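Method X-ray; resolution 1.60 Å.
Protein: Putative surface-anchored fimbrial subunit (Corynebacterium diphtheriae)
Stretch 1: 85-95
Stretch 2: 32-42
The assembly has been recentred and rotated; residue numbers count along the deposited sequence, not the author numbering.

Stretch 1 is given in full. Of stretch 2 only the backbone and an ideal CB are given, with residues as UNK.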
# COMPACT_ATOMS: atom_id res chain seq x y z
N GLU A 85 7.92 16.22 19.01
CA GLU A 85 8.72 17.04 18.10
C GLU A 85 10.00 17.34 18.84
O GLU A 85 9.99 17.60 20.05
CB GLU A 85 7.97 18.32 17.72
CG GLU A 85 8.66 19.14 16.62
CD GLU A 85 8.75 18.45 15.24
OE1 GLU A 85 8.14 17.37 14.99
OE2 GLU A 85 9.46 19.01 14.38
N GLY A 86 11.13 17.25 18.13
CA GLY A 86 12.44 17.36 18.78
C GLY A 86 12.64 16.31 19.86
O GLY A 86 13.33 16.57 20.87
N GLY A 87 12.01 15.16 19.66
CA GLY A 87 12.12 14.00 20.53
C GLY A 87 11.20 14.02 21.74
O GLY A 87 11.27 13.11 22.55
N VAL A 88 10.33 15.01 21.85
CA VAL A 88 9.53 15.14 23.06
C VAL A 88 8.12 15.68 22.80
O VAL A 88 7.94 16.52 21.93
CB VAL A 88 10.25 16.04 24.08
CG1 VAL A 88 10.34 17.54 23.62
CG2 VAL A 88 9.60 15.95 25.47
N ALA A 89 7.14 15.17 23.54
CA ALA A 89 5.81 15.77 23.62
C ALA A 89 5.70 16.25 25.05
O ALA A 89 5.61 15.43 25.96
CB ALA A 89 4.71 14.75 23.30
N LYS A 90 5.80 17.57 25.24
CA LYS A 90 5.72 18.17 26.58
C LYS A 90 4.32 18.70 26.93
O LYS A 90 3.81 19.63 26.28
CB LYS A 90 6.73 19.31 26.75
CG LYS A 90 6.85 19.78 28.17
CD LYS A 90 8.04 20.70 28.40
CE LYS A 90 7.94 21.37 29.74
NZ LYS A 90 9.21 22.00 30.15
N PHE A 91 3.72 18.13 27.97
CA PHE A 91 2.43 18.57 28.48
C PHE A 91 2.72 19.47 29.67
O PHE A 91 3.11 18.98 30.72
CB PHE A 91 1.58 17.35 28.88
CG PHE A 91 1.26 16.43 27.75
CD1 PHE A 91 0.15 16.66 26.95
CD2 PHE A 91 2.09 15.35 27.44
CE1 PHE A 91 -0.14 15.82 25.90
CE2 PHE A 91 1.80 14.52 26.37
CZ PHE A 91 0.70 14.75 25.61
N ASP A 92 2.55 20.78 29.48
CA ASP A 92 3.04 21.80 30.39
C ASP A 92 1.86 22.40 31.19
O ASP A 92 0.71 22.21 30.81
CB ASP A 92 3.77 22.89 29.57
CG ASP A 92 4.76 23.73 30.41
OD1 ASP A 92 4.77 23.67 31.66
OD2 ASP A 92 5.55 24.47 29.78
N ASN A 93 2.17 23.08 32.29
CA ASN A 93 1.17 23.82 33.09
C ASN A 93 0.08 22.88 33.68
O ASN A 93 -1.12 23.17 33.61
CB ASN A 93 0.55 24.94 32.23
CG ASN A 93 -0.07 26.05 33.04
OD1 ASN A 93 0.43 26.43 34.10
ND2 ASN A 93 -1.17 26.61 32.53
N LEU A 94 0.53 21.76 34.26
CA LEU A 94 -0.36 20.73 34.79
C LEU A 94 -0.57 20.85 36.29
O LEU A 94 0.35 21.18 37.04
CB LEU A 94 0.22 19.33 34.54
CG LEU A 94 0.43 18.93 33.08
CD1 LEU A 94 1.02 17.50 33.02
CD2 LEU A 94 -0.87 19.01 32.30
N THR A 95 -1.78 20.52 36.72
CA THR A 95 -2.12 20.50 38.14
C THR A 95 -1.52 19.22 38.72
O THR A 95 -1.47 18.19 38.05
CB THR A 95 -3.67 20.52 38.38
OG1 THR A 95 -4.22 19.23 38.13
CG2 THR A 95 -4.36 21.52 37.45
N UNK A 32 17.00 5.65 20.55
CA UNK A 32 16.65 6.81 19.73
C UNK A 32 15.27 7.36 20.03
O UNK A 32 14.32 6.57 20.19
CB UNK A 32 16.73 6.44 18.25
N UNK A 33 15.16 8.68 20.14
CA UNK A 33 13.85 9.33 20.29
C UNK A 33 13.24 9.48 18.89
O UNK A 33 13.96 9.57 17.89
CB UNK A 33 13.97 10.69 20.99
N UNK A 34 11.93 9.46 18.81
CA UNK A 34 11.24 9.46 17.54
C UNK A 34 10.26 10.63 17.51
O UNK A 34 9.57 10.91 18.50
CB UNK A 34 10.52 8.13 17.31
N UNK A 35 10.22 11.34 16.39
CA UNK A 35 9.23 12.40 16.24
C UNK A 35 7.95 11.88 15.61
O UNK A 35 7.92 10.81 15.03
CB UNK A 35 9.80 13.54 15.40
N UNK A 36 6.87 12.64 15.81
CA UNK A 36 5.58 12.34 15.22
C UNK A 36 4.83 11.25 15.95
O UNK A 36 3.87 10.72 15.42
CB UNK A 36 5.76 11.94 13.75
N UNK A 37 5.29 10.89 17.16
CA UNK A 37 4.61 9.86 17.93
C UNK A 37 3.53 10.56 18.74
O UNK A 37 3.80 11.57 19.39
CB UNK A 37 5.58 9.08 18.83
N UNK A 38 2.33 10.00 18.71
CA UNK A 38 1.14 10.67 19.22
C UNK A 38 0.75 10.10 20.57
O UNK A 38 0.62 8.90 20.73
CB UNK A 38 -0.02 10.54 18.23
N UNK A 39 0.58 11.00 21.54
CA UNK A 39 0.23 10.63 22.87
C UNK A 39 -0.93 11.45 23.36
O UNK A 39 -1.01 12.64 23.10
CB UNK A 39 1.43 10.78 23.80
N UNK A 40 -1.81 10.79 24.11
CA UNK A 40 -2.82 11.48 24.86
C UNK A 40 -2.48 11.39 26.36
O UNK A 40 -2.16 10.31 26.89
CB UNK A 40 -4.20 10.90 24.56
N UNK A 41 -2.55 12.54 27.03
CA UNK A 41 -2.45 12.63 28.47
C UNK A 41 -3.85 12.65 29.08
O UNK A 41 -4.69 13.43 28.68
CB UNK A 41 -1.66 13.87 28.88
N UNK A 42 -4.08 11.75 30.03
CA UNK A 42 -5.29 11.72 30.86
C UNK A 42 -4.94 11.93 32.32
O UNK A 42 -3.89 11.45 32.79
CB UNK A 42 -6.04 10.40 30.68

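Stretch 1 offers two different surfaces. At one end, a type I' turn from Glu 85 to Val 88 exposes backbone amides and two glycines; at the other, Phe 91 and Leu 94 present an apolar face.

Position 32 has no atom of stretch 1 near its CB, so the contact sets almost no rule there. The phi of -63° and psi of 135° admit most residues, proline among them, and the deposited residue is Pro 32.

At position 33 the CB points toward the turn and lies 3.8 Å from Gly 87 CA. A slim, extended chain could run along the glycine, and a polar end could come near the carbonyls of the turn; several long residues would do. It is Lys 33. Its CD packs 3.6 Å from Gly 87 O, and its NZ makes a weak hydrogen bond of 3.3 Å to a water, whose O in turn donates to Gly 86 O at 2.7 Å. The fit depends on Gly 87 having no side chain: a CB there would stand 2.9 Å from Lys 33 CD, a clash.

Position 34 points away, its extended backbone suits many residues, and Val 34 occupies it.

At position 35 the CB points toward the turn, 4.8 Å from Gly 86 N and 5.1 Å from Gly 87 N, so a short acceptor such as aspartate or asparagine would suit. Glu 85 OE1, 4.2 Å from the CB, argues against a negative charge. The deposited residue is nevertheless Asp 35. Its OD1 accepts a hydrogen bond from Gly 87 N at 2.6 Å with an angle of 158°, while Gly 86 N, 3.0 Å from the same OD1, is not hydrogen-bonded to it, the angle being poor. The price is a like-charge approach of 4.4 Å between Asp 35 OD2 and Glu 85 OE1.

Position 36 has phi 79° and psi 12°, which favours glycine, and Gly 36 is there. Position 37 points sideways into space stretch 1 does not fill; the choice is wide, and Met 37 leads its end away. Position 38 points away, so small, polar or larger side chains would all do; it is Ser 38, whose OG is hydrogen-bonded elsewhere in the structure.

At position 39 the strand turns a CB toward stretch 1, 4.4 Å from Phe 91 CZ and 5.2 Å from Ala 89 CB. Aliphatic or aromatic residues would suit. Phe 39 sets its CB 4.3 Å from Phe 91 CZ, and its backbone O lies at the edge of that ring, 3.7 Å from the same CZ.

Position 40 points away again and leaves the choice wide; Thr 40 is hydrogen-bonded elsewhere in the structure through OG1.

Position 41 returns toward stretch 1, its CB 3.8 Å from Phe 91 CD1. Any residue with a CB would cover the ring face, but the space beyond, by Phe 91 CB and Leu 94 CD1, asks for an apolar branch. Leu 41 lays its CB over one face, 3.8 Å from the Phe 91 ring centroid, a CH-pi contact. Its CD2 lies 3.6 Å from both Phe 91 CB and Leu 94 CD1, bridging the two.

Position 42 is out of reach, so any side chain would satisfy this contact; it is Tyr 42.

Stretch 2 (32-42) PKVDGMSFTLY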
# COMPACT_ATOMS: atom_id res chain seq x y z
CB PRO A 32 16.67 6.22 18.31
CG PRO A 32 16.56 4.76 18.51
CD PRO A 32 17.28 4.48 19.70
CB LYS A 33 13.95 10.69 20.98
CG LYS A 33 14.51 10.62 22.40
CD LYS A 33 14.63 11.98 23.00
CE LYS A 33 15.35 11.98 24.34
NZ LYS A 33 15.62 13.37 24.72
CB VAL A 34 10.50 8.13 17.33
CG1 VAL A 34 9.69 8.10 16.01
CG2 VAL A 34 11.51 6.95 17.40
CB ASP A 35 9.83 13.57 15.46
CG ASP A 35 10.82 14.35 16.28
OD1 ASP A 35 10.70 14.39 17.53
OD2 ASP A 35 11.72 14.96 15.69
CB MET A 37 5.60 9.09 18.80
CG MET A 37 6.63 8.33 18.00
SD MET A 37 5.93 6.93 17.13
CE MET A 37 5.82 7.51 15.42
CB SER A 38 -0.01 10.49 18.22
OG SER A 38 -1.19 11.04 18.77
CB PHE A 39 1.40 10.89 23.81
CG PHE A 39 2.56 9.98 23.56
CD1 PHE A 39 2.68 8.77 24.25
CD2 PHE A 39 3.54 10.34 22.67
CE1 PHE A 39 3.75 7.93 24.00
CE2 PHE A 39 4.60 9.53 22.43
CZ PHE A 39 4.71 8.30 23.10
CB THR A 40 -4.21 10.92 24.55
OG1 THR A 40 -4.46 11.07 23.15
CG2 THR A 40 -5.30 11.65 25.33
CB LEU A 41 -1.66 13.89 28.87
CG LEU A 41 -1.30 13.99 30.35
CD1 LEU A 41 -0.20 12.97 30.75
CD2 LEU A 41 -0.88 15.42 30.70
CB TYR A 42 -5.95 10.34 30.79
CG TYR A 42 -6.46 9.96 29.41
CD1 TYR A 42 -7.76 10.30 29.04
CD2 TYR A 42 -5.68 9.25 28.51
CE1 TYR A 42 -8.26 9.97 27.82
CE2 TYR A 42 -6.17 8.89 27.28
CZ TYR A 42 -7.48 9.28 26.93
OH TYR A 42 -8.02 8.96 25.72
O HOH W 1 13.81 15.79 23.45
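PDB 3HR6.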